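PDB 3VF1: 11R-lipoxygenase from Gersemia fruticosa, which probably adds molecular oxygen to polyunsaturated fatty acids as a calcium-regulated dioxygenase that works through a non-heme iron. Local coordinates for residues R32-I42 and A54-D64; D98-I106 and K118-I128. All coordinates share one frame; numbering follows the deposited sequence.

Contact 1: R32-I42 and A54-D64. Unlike the reference sequence in segment 54-64: Tyr-60 (reference Asp).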
loop_
_atom_site.group_PDB
_atom_site.type_symbol
_atom_site.label_atom_id
_atom_site.label_comp_id
_atom_site.label_asym_id
_atom_site.label_seq_id
_atom_site.Cartn_x
_atom_site.Cartn_y
_atom_site.Cartn_z
ATOM N N ARG A 32 -9.872 13.215 18.465
ATOM C CA ARG A 32 -10.837 13.913 19.304
ATOM C C ARG A 32 -12.241 13.790 18.724
ATOM O O ARG A 32 -12.536 14.344 17.666
ATOM C CB ARG A 32 -10.446 15.387 19.423
ATOM C CG ARG A 32 -11.517 16.291 20.012
ATOM C CD ARG A 32 -11.654 16.115 21.513
ATOM N NE ARG A 32 -12.565 17.108 22.081
ATOM C CZ ARG A 32 -13.884 16.962 22.173
ATOM N NH1 ARG A 32 -14.474 15.852 21.748
ATOM N NH2 ARG A 32 -14.619 17.932 22.702
ATOM N N GLY A 33 -13.104 13.062 19.423
ATOM C CA GLY A 33 -14.478 12.893 18.992
ATOM C C GLY A 33 -15.299 14.128 19.303
ATOM O O GLY A 33 -14.765 15.138 19.761
ATOM N N ALA A 34 -16.601 14.053 19.047
ATOM C CA ALA A 34 -17.503 15.154 19.358
ATOM C C ALA A 34 -18.168 14.918 20.709
ATOM O O ALA A 34 -18.455 13.777 21.077
ATOM C CB ALA A 34 -18.549 15.301 18.270
ATOM N N GLY A 35 -18.408 15.999 21.444
ATOM C CA GLY A 35 -19.045 15.912 22.745
ATOM C C GLY A 35 -18.239 16.615 23.819
ATOM O O GLY A 35 -17.342 17.404 23.517
ATOM N N THR A 36 -18.555 16.324 25.077
ATOM C CA THR A 36 -17.892 16.972 26.204
ATOM C C THR A 36 -17.536 15.974 27.301
ATOM O O THR A 36 -16.364 15.800 27.639
ATOM C CB THR A 36 -18.782 18.073 26.812
ATOM O OG1 THR A 36 -19.081 19.056 25.814
ATOM C CG2 THR A 36 -18.082 18.741 27.988
ATOM N N ASP A 37 -18.552 15.323 27.858
ATOM C CA ASP A 37 -18.352 14.415 28.980
ATOM C C ASP A 37 -17.674 13.124 28.528
ATOM O O ASP A 37 -18.336 12.187 28.082
ATOM C CB ASP A 37 -19.692 14.099 29.649
ATOM C CG ASP A 37 -19.533 13.653 31.090
ATOM O OD1 ASP A 37 -18.954 12.571 31.318
ATOM O OD2 ASP A 37 -19.992 14.383 31.992
ATOM N N ALA A 38 -16.351 13.078 28.648
ATOM C CA ALA A 38 -15.589 11.899 28.253
ATOM C C ALA A 38 -15.186 11.078 29.474
ATOM O O ALA A 38 -14.204 10.336 29.439
ATOM C CB ALA A 38 -14.358 12.312 27.476
ATOM N N SER A 39 -15.952 11.214 30.551
ATOM C CA SER A 39 -15.674 10.494 31.787
ATOM C C SER A 39 -15.865 8.991 31.611
ATOM O O SER A 39 -16.773 8.546 30.909
ATOM C CB SER A 39 -16.586 10.995 32.906
ATOM O OG SER A 39 -16.402 12.382 33.131
ATOM N N VAL A 40 -15.002 8.215 32.261
ATOM C CA VAL A 40 -15.079 6.761 32.208
ATOM C C VAL A 40 -14.763 6.175 33.576
ATOM O O VAL A 40 -14.402 6.899 34.502
ATOM C CB VAL A 40 -14.088 6.177 31.184
ATOM C CG1 VAL A 40 -14.395 6.698 29.788
ATOM C CG2 VAL A 40 -12.657 6.506 31.581
ATOM N N SER A 41 -14.908 4.860 33.697
ATOM C CA SER A 41 -14.546 4.164 34.923
ATOM C C SER A 41 -13.439 3.158 34.628
ATOM O O SER A 41 -13.400 2.573 33.548
ATOM C CB SER A 41 -15.765 3.459 35.520
ATOM O OG SER A 41 -16.308 2.519 34.611
ATOM N N ILE A 42 -12.539 2.962 35.588
ATOM C CA ILE A 42 -11.397 2.076 35.389
ATOM C C ILE A 42 -11.277 1.023 36.492
ATOM O O ILE A 42 -11.064 1.352 37.658
ATOM C CB ILE A 42 -10.078 2.876 35.301
ATOM C CG1 ILE A 42 -8.888 1.920 35.192
ATOM C CG2 ILE A 42 -9.921 3.797 36.505
ATOM C CD1 ILE A 42 -7.583 2.607 34.863
ATOM N N ALA A 54 -14.711 -0.265 40.256
ATOM C CA ALA A 54 -14.698 0.705 39.168
ATOM C C ALA A 54 -14.534 2.137 39.669
ATOM O O ALA A 54 -15.498 2.762 40.113
ATOM C CB ALA A 54 -15.975 0.580 38.351
ATOM N N PHE A 55 -13.311 2.654 39.593
ATOM C CA PHE A 55 -13.061 4.060 39.886
ATOM C C PHE A 55 -13.792 4.917 38.860
ATOM O O PHE A 55 -14.270 4.406 37.848
ATOM C CB PHE A 55 -11.565 4.369 39.840
ATOM C CG PHE A 55 -10.766 3.662 40.896
ATOM C CD1 PHE A 55 -10.789 4.101 42.207
ATOM C CD2 PHE A 55 -9.985 2.564 40.577
ATOM C CE1 PHE A 55 -10.056 3.455 43.181
ATOM C CE2 PHE A 55 -9.247 1.916 41.548
ATOM C CZ PHE A 55 -9.282 2.362 42.851
ATOM N N SER A 56 -13.880 6.216 39.122
ATOM C CA SER A 56 -14.544 7.133 38.200
ATOM C C SER A 56 -13.598 8.234 37.736
ATOM O O SER A 56 -13.255 9.139 38.497
ATOM C CB SER A 56 -15.784 7.744 38.855
ATOM O OG SER A 56 -16.832 6.792 38.940
ATOM N N LEU A 57 -13.176 8.140 36.480
ATOM C CA LEU A 57 -12.290 9.131 35.885
ATOM C C LEU A 57 -13.104 10.214 35.188
ATOM O O LEU A 57 -13.767 9.954 34.186
ATOM C CB LEU A 57 -11.352 8.461 34.882
ATOM C CG LEU A 57 -10.527 7.300 35.437
ATOM C CD1 LEU A 57 -9.693 6.665 34.338
ATOM C CD2 LEU A 57 -9.642 7.768 36.583
ATOM N N ASP A 58 -13.047 11.428 35.726
ATOM C CA ASP A 58 -13.784 12.548 35.158
ATOM C C ASP A 58 -12.943 13.275 34.114
ATOM O O ASP A 58 -11.874 13.801 34.422
ATOM C CB ASP A 58 -14.204 13.525 36.258
ATOM C CG ASP A 58 -15.135 12.894 37.273
ATOM O OD1 ASP A 58 -15.882 11.964 36.900
ATOM O OD2 ASP A 58 -15.119 13.328 38.444
ATOM N N LYS A 59 -13.433 13.295 32.879
ATOM C CA LYS A 59 -12.752 13.987 31.794
ATOM C C LYS A 59 -13.726 14.903 31.067
ATOM O O LYS A 59 -14.768 14.458 30.584
ATOM C CB LYS A 59 -12.148 12.980 30.814
ATOM C CG LYS A 59 -11.451 13.614 29.619
ATOM C CD LYS A 59 -10.310 14.524 30.048
ATOM C CE LYS A 59 -9.577 15.094 28.844
ATOM N NZ LYS A 59 -8.514 16.062 29.231
ATOM N N TYR A 60 -13.381 16.184 30.995
ATOM C CA TYR A 60 -14.222 17.167 30.325
ATOM C C TYR A 60 -13.404 17.956 29.311
ATOM O O TYR A 60 -12.318 18.446 29.622
ATOM C CB TYR A 60 -14.844 18.121 31.347
ATOM C CG TYR A 60 -15.624 17.422 32.438
ATOM C CD1 TYR A 60 -16.904 16.939 32.203
ATOM C CD2 TYR A 60 -15.081 17.250 33.705
ATOM C CE1 TYR A 60 -17.621 16.300 33.196
ATOM C CE2 TYR A 60 -15.791 16.613 34.706
ATOM C CZ TYR A 60 -17.059 16.140 34.447
ATOM O OH TYR A 60 -17.770 15.505 35.439
ATOM N N PHE A 61 -13.929 18.073 28.096
ATOM C CA PHE A 61 -13.245 18.805 27.037
ATOM C C PHE A 61 -13.730 20.249 26.973
ATOM O O PHE A 61 -14.909 20.509 26.726
ATOM C CB PHE A 61 -13.453 18.116 25.688
ATOM C CG PHE A 61 -12.687 16.831 25.541
ATOM C CD1 PHE A 61 -11.308 16.845 25.415
ATOM C CD2 PHE A 61 -13.345 15.611 25.525
ATOM C CE1 PHE A 61 -10.598 15.667 25.278
ATOM C CE2 PHE A 61 -12.638 14.430 25.387
ATOM C CZ PHE A 61 -11.264 14.458 25.264
ATOM N N HIS A 62 -12.811 21.184 27.198
ATOM C CA HIS A 62 -13.137 22.606 27.190
ATOM C C HIS A 62 -13.675 23.030 25.826
ATOM O O HIS A 62 -14.857 23.345 25.687
ATOM C CB HIS A 62 -11.903 23.440 27.551
ATOM C CG HIS A 62 -11.263 23.043 28.845
ATOM N ND1 HIS A 62 -10.255 22.105 28.920
ATOM C CD2 HIS A 62 -11.489 23.454 30.116
ATOM C CE1 HIS A 62 -9.886 21.958 30.180
ATOM N NE2 HIS A 62 -10.620 22.764 30.926
ATOM N N ASN A 63 -12.802 23.033 24.824
ATOM C CA ASN A 63 -13.193 23.383 23.464
ATOM C C ASN A 63 -13.181 22.151 22.564
ATOM O O ASN A 63 -12.897 21.045 23.021
ATOM C CB ASN A 63 -12.275 24.470 22.900
ATOM C CG ASN A 63 -10.813 24.067 22.915
ATOM O OD1 ASN A 63 -10.307 23.488 21.954
ATOM N ND2 ASN A 63 -10.125 24.379 24.007
ATOM N N ASP A 64 -13.493 22.343 21.287
ATOM C CA ASP A 64 -13.576 21.231 20.349
ATOM C C ASP A 64 -12.216 20.892 19.739
ATOM O O ASP A 64 -11.927 19.728 19.460
ATOM C CB ASP A 64 -14.572 21.553 19.233
ATOM C CG ASP A 64 -14.767 20.394 18.274
ATOM O OD1 ASP A 64 -14.706 19.231 18.726
ATOM O OD2 ASP A 64 -14.978 20.645 17.068
#
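Arg-32 lays its guanidinium flat on the ring of Phe-61, planes at 21° and centres 4.0 Å apart, a cation-pi stack. Arg-32 CD adds a CH-pi contact over the same face of Phe-61, 3.9 Å from the ring centroid. With CG anti to the backbone N (chi1 167°) and a bend at chi2, the Arg-32 chain reaches over the ring while NH2 bonds Gly-35 O at 2.9 Å, near the guanidinium plane; Asp-64 OD1 lies over the opposite face, near enough only for charge attraction. Replacing Arg-32 by an alanine is likely to leave that face of Phe-61 without its cation and Gly-35 O without this donor.

Val-40 and Leu-57 form an antiparallel hydrogen-bonded pair, Leu-57 N to Val-40 O at 2.6 Å and Val-40 N to Leu-57 O; farther along, in loop, Ala-38 N bonds Lys-59 O. Ser-39 OG accepts Lys-59 N at 3.1 Å and donates to Asp-37 OD1, which it meets from above the carboxylate plane.

Apolar contacts are Ala-38 CB against Phe-61 CE2 (3.4 Å) and Ile-42 CG2 against Leu-57 CD1 (3.6 Å). Gly-33, Gly-35 and Asp-58 are predicted calcium ligands of this PLAT domain. Strand 55-57 edges its sheet beside 40-46; Leu-57 and Ile-42 pack on strand 20-28 of the facing sheet, and Lys-59 salt-bridges Asp-71 of strand 70-77.

Contact 2: D98-I106 and K118-I128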
loop_
_atom_site.group_PDB
_atom_site.type_symbol
_atom_site.label_atom_id
_atom_site.label_comp_id
_atom_site.label_asym_id
_atom_site.label_seq_id
_atom_site.Cartn_x
_atom_site.Cartn_y
_atom_site.Cartn_z
ATOM N N ASP A 98 -16.778 10.092 23.131
ATOM C CA ASP A 98 -15.870 8.955 23.079
ATOM C C ASP A 98 -14.443 9.421 23.335
ATOM O O ASP A 98 -13.924 10.284 22.629
ATOM C CB ASP A 98 -15.961 8.248 21.728
ATOM C CG ASP A 98 -17.269 7.505 21.546
ATOM O OD1 ASP A 98 -17.856 7.072 22.561
ATOM O OD2 ASP A 98 -17.709 7.349 20.387
ATOM N N TRP A 99 -13.820 8.848 24.358
ATOM C CA TRP A 99 -12.462 9.215 24.735
ATOM C C TRP A 99 -11.447 8.361 23.985
ATOM O O TRP A 99 -11.424 7.140 24.133
ATOM C CB TRP A 99 -12.274 9.032 26.243
ATOM C CG TRP A 99 -11.104 9.779 26.809
ATOM C CD1 TRP A 99 -10.148 10.463 26.113
ATOM C CD2 TRP A 99 -10.769 9.922 28.196
ATOM N NE1 TRP A 99 -9.239 11.022 26.980
ATOM C CE2 TRP A 99 -9.597 10.704 28.264
ATOM C CE3 TRP A 99 -11.344 9.465 29.385
ATOM C CZ2 TRP A 99 -8.992 11.037 29.474
ATOM C CZ3 TRP A 99 -10.741 9.797 30.585
ATOM C CH2 TRP A 99 -9.577 10.576 30.620
ATOM N N TYR A 100 -10.615 9.008 23.175
ATOM C CA TYR A 100 -9.530 8.312 22.495
ATOM C C TYR A 100 -8.269 8.401 23.344
ATOM O O TYR A 100 -7.660 9.466 23.461
ATOM C CB TYR A 100 -9.279 8.904 21.107
ATOM C CG TYR A 100 -8.178 8.199 20.352
ATOM C CD1 TYR A 100 -8.419 7.004 19.690
ATOM C CD2 TYR A 100 -6.895 8.724 20.310
ATOM C CE1 TYR A 100 -7.412 6.352 19.003
ATOM C CE2 TYR A 100 -5.882 8.082 19.626
ATOM C CZ TYR A 100 -6.147 6.896 18.973
ATOM O OH TYR A 100 -5.141 6.251 18.291
ATOM N N ILE A 101 -7.885 7.275 23.933
ATOM C CA ILE A 101 -6.789 7.244 24.894
ATOM C C ILE A 101 -5.518 6.654 24.291
ATOM O O ILE A 101 -5.534 5.559 23.729
ATOM C CB ILE A 101 -7.180 6.427 26.139
ATOM C CG1 ILE A 101 -8.394 7.061 26.822
ATOM C CG2 ILE A 101 -6.008 6.336 27.108
ATOM C CD1 ILE A 101 -8.961 6.242 27.960
ATOM N N ALA A 102 -4.418 7.392 24.411
ATOM C CA ALA A 102 -3.121 6.917 23.949
ATOM C C ALA A 102 -2.655 5.763 24.827
ATOM O O ALA A 102 -2.485 4.639 24.352
ATOM C CB ALA A 102 -2.104 8.047 23.971
ATOM N N LYS A 103 -2.452 6.046 26.111
ATOM C CA LYS A 103 -2.063 5.017 27.068
ATOM C C LYS A 103 -2.384 5.437 28.497
ATOM O O LYS A 103 -2.623 6.612 28.773
ATOM C CB LYS A 103 -0.570 4.705 26.942
ATOM C CG LYS A 103 0.341 5.889 27.214
ATOM C CD LYS A 103 1.788 5.554 26.885
ATOM C CE LYS A 103 2.700 6.756 27.067
ATOM N NZ LYS A 103 4.102 6.456 26.666
ATOM N N VAL A 104 -2.390 4.461 29.399
ATOM C CA VAL A 104 -2.647 4.714 30.810
ATOM C C VAL A 104 -1.445 4.276 31.640
ATOM O O VAL A 104 -0.860 3.222 31.399
ATOM C CB VAL A 104 -3.899 3.961 31.298
ATOM C CG1 VAL A 104 -4.133 4.219 32.780
ATOM C CG2 VAL A 104 -5.116 4.372 30.482
ATOM N N ILE A 105 -1.080 5.097 32.619
ATOM C CA ILE A 105 0.043 4.800 33.497
ATOM C C ILE A 105 -0.425 4.763 34.945
ATOM O O ILE A 105 -0.892 5.769 35.479
ATOM C CB ILE A 105 1.149 5.858 33.368
ATOM C CG1 ILE A 105 1.584 5.995 31.908
ATOM C CG2 ILE A 105 2.332 5.499 34.259
ATOM C CD1 ILE A 105 2.535 7.145 31.659
ATOM N N ILE A 106 -0.297 3.603 35.578
ATOM C CA ILE A 106 -0.737 3.437 36.959
ATOM C C ILE A 106 0.450 3.177 37.876
ATOM O O ILE A 106 1.076 2.120 37.809
ATOM C CB ILE A 106 -1.732 2.273 37.087
ATOM C CG1 ILE A 106 -2.904 2.473 36.123
ATOM C CG2 ILE A 106 -2.229 2.159 38.522
ATOM C CD1 ILE A 106 -3.898 1.332 36.117
ATOM N N LYS A 118 5.567 1.446 38.135
ATOM C CA LYS A 118 4.661 1.949 37.109
ATOM C C LYS A 118 4.233 0.836 36.159
ATOM O O LYS A 118 5.049 0.024 35.726
ATOM C CB LYS A 118 5.329 3.072 36.315
ATOM C CG LYS A 118 5.644 4.309 37.137
ATOM C CD LYS A 118 6.358 5.359 36.302
ATOM C CE LYS A 118 6.667 6.603 37.118
ATOM N NZ LYS A 118 7.426 7.616 36.334
ATOM N N TYR A 119 2.944 0.809 35.838
ATOM C CA TYR A 119 2.403 -0.166 34.900
ATOM C C TYR A 119 1.821 0.551 33.687
ATOM O O TYR A 119 0.748 1.152 33.765
ATOM C CB TYR A 119 1.329 -1.016 35.581
ATOM C CG TYR A 119 1.863 -1.857 36.720
ATOM C CD1 TYR A 119 2.242 -1.272 37.921
ATOM C CD2 TYR A 119 1.987 -3.234 36.594
ATOM C CE1 TYR A 119 2.733 -2.035 38.963
ATOM C CE2 TYR A 119 2.478 -4.006 37.632
ATOM C CZ TYR A 119 2.847 -3.400 38.814
ATOM O OH TYR A 119 3.336 -4.158 39.852
ATOM N N ILE A 120 2.537 0.487 32.568
ATOM C CA ILE A 120 2.122 1.175 31.351
ATOM C C ILE A 120 1.132 0.319 30.568
ATOM O O ILE A 120 1.335 -0.884 30.399
ATOM C CB ILE A 120 3.324 1.491 30.438
ATOM C CG1 ILE A 120 4.479 2.090 31.245
ATOM C CG2 ILE A 120 2.906 2.439 29.323
ATOM C CD1 ILE A 120 4.174 3.438 31.851
ATOM N N PHE A 121 0.065 0.947 30.087
ATOM C CA PHE A 121 -0.956 0.243 29.320
ATOM C C PHE A 121 -1.163 0.901 27.959
ATOM O O PHE A 121 -1.992 1.801 27.821
ATOM C CB PHE A 121 -2.271 0.211 30.100
ATOM C CG PHE A 121 -2.178 -0.522 31.405
ATOM C CD1 PHE A 121 -1.761 0.129 32.552
ATOM C CD2 PHE A 121 -2.502 -1.865 31.485
ATOM C CE1 PHE A 121 -1.672 -0.544 33.752
ATOM C CE2 PHE A 121 -2.413 -2.542 32.683
ATOM C CZ PHE A 121 -1.997 -1.879 33.818
ATOM N N PRO A 122 -0.404 0.451 26.946
ATOM C CA PRO A 122 -0.522 0.991 25.587
ATOM C C PRO A 122 -1.906 0.708 25.015
ATOM O O PRO A 122 -2.291 -0.456 24.905
ATOM C CB PRO A 122 0.556 0.226 24.804
ATOM C CG PRO A 122 1.463 -0.360 25.842
ATOM C CD PRO A 122 0.595 -0.627 27.023
ATOM N N CYS A 123 -2.641 1.758 24.662
ATOM C CA CYS A 123 -4.040 1.614 24.271
ATOM C C CYS A 123 -4.278 2.035 22.820
ATOM O O CYS A 123 -4.373 1.187 21.932
ATOM C CB CYS A 123 -4.927 2.429 25.216
ATOM S SG CYS A 123 -6.692 2.310 24.871
ATOM N N TYR A 124 -4.375 3.340 22.586
ATOM C CA TYR A 124 -4.638 3.866 21.250
ATOM C C TYR A 124 -5.950 3.320 20.690
ATOM O O TYR A 124 -5.997 2.784 19.582
ATOM C CB TYR A 124 -3.467 3.543 20.321
ATOM C CG TYR A 124 -2.147 4.029 20.870
ATOM C CD1 TYR A 124 -1.812 5.373 20.826
ATOM C CD2 TYR A 124 -1.247 3.148 21.451
ATOM C CE1 TYR A 124 -0.612 5.827 21.334
ATOM C CE2 TYR A 124 -0.043 3.592 21.962
ATOM C CZ TYR A 124 0.269 4.934 21.902
ATOM O OH TYR A 124 1.465 5.388 22.411
ATOM N N ARG A 125 -7.012 3.469 21.474
ATOM C CA ARG A 125 -8.342 3.024 21.083
ATOM C C ARG A 125 -9.384 4.010 21.592
ATOM O O ARG A 125 -9.125 4.770 22.526
ATOM C CB ARG A 125 -8.644 1.650 21.683
ATOM C CG ARG A 125 -7.627 0.565 21.373
ATOM C CD ARG A 125 -7.828 -0.026 19.992
ATOM N NE ARG A 125 -7.284 -1.382 19.905
ATOM C CZ ARG A 125 -7.955 -2.485 20.225
ATOM N NH1 ARG A 125 -9.209 -2.418 20.657
ATOM N NH2 ARG A 125 -7.369 -3.668 20.111
ATOM N N TRP A 126 -10.560 3.998 20.977
ATOM C CA TRP A 126 -11.711 4.702 21.527
ATOM C C TRP A 126 -12.375 3.782 22.543
ATOM O O TRP A 126 -12.505 2.583 22.301
ATOM C CB TRP A 126 -12.712 5.059 20.427
ATOM C CG TRP A 126 -12.164 5.943 19.347
ATOM C CD1 TRP A 126 -11.518 5.547 18.212
ATOM C CD2 TRP A 126 -12.229 7.374 19.290
ATOM N NE1 TRP A 126 -11.172 6.640 17.456
ATOM C CE2 TRP A 126 -11.598 7.775 18.096
ATOM C CE3 TRP A 126 -12.758 8.355 20.134
ATOM C CZ2 TRP A 126 -11.478 9.112 17.726
ATOM C CZ3 TRP A 126 -12.639 9.682 19.765
ATOM C CH2 TRP A 126 -12.005 10.049 18.573
ATOM N N VAL A 127 -12.789 4.333 23.681
ATOM C CA VAL A 127 -13.457 3.527 24.699
ATOM C C VAL A 127 -14.830 3.065 24.218
ATOM O O VAL A 127 -15.164 1.883 24.315
ATOM C CB VAL A 127 -13.616 4.287 26.038
ATOM C CG1 VAL A 127 -12.255 4.638 26.615
ATOM C CG2 VAL A 127 -14.469 5.537 25.863
ATOM N N ILE A 128 -15.612 3.997 23.684
ATOM C CA ILE A 128 -16.967 3.700 23.232
ATOM C C ILE A 128 -17.790 3.053 24.353
ATOM O O ILE A 128 -18.344 3.759 25.195
ATOM C CB ILE A 128 -16.954 2.803 21.975
ATOM C CG1 ILE A 128 -16.108 3.451 20.878
ATOM C CG2 ILE A 128 -18.372 2.565 21.477
ATOM C CD1 ILE A 128 -15.950 2.593 19.642
#
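Tyr-100 crosses Trp-126 at about a right angle where the antiparallel hairpin of strands 100-109 and 116-124 opens toward the predicted calcium loops of the PLAT beta sandwich. Tyr-100 CB sits over the six-membered ring of Trp-126, 3.6 Å from the centroid, a CH-pi contact. A chi1 of -179° carries the Tyr-100 ring away from the backbone N and across the indole: its edge turns to the face of the Trp-126 five-membered ring, planes at 55°, with Tyr-100 CD1 3.6 Å from Trp-126 NE1. Beyond it, CE1 meets the carbonyl carbon of Tyr-124, and Tyr-100 OH ends 3.8 Å from Tyr-124 CB.

The backbones are bonded in pairs at Val-104 with Phe-121 and at Ile-106 with Tyr-119. A G1 bulge, in which Tyr-124 and Arg-125 both face Ile-101, shifts the register by one. On one face Ile-105 CG1 meets Ile-120 CD1 at 3.6 Å; on the other, Ile-106 CD1 touches Phe-121 CE1, and both side chains reach the second sheet, at Ile-42 and Val-133 respectively. Lys-191 makes a cation-pi contact with Trp-126. At the bulge, Ala-102 O stands over the centre of the Tyr-124 ring, 3.3 Å above its plane.

How the contacts relate
From the N terminus the chain first closes contact 1, where 54-64 returns along 32-42, and later contact 2, where 118-128 returns along 98-106. Each joins the arms of a hairpin; the two lie in series, neither nested nor crossed. The strand part of contact 1 lies in the sheet of strands 55-57, 40-46, 83-90 and 130-134, that of contact 2 in the sheet of 70-77, 20-28, 100-109 and 116-124, one contact in each sheet of the PLAT sandwich. Their centres are about 13 Å apart, and two tryptophans bridge them: Trp-99 packs on Ala-38 and Lys-59, Trp-126 on Arg-32 and Gly-33. This junction also brings Asp-98 near Gly-33, both predicted ligands of one calcium.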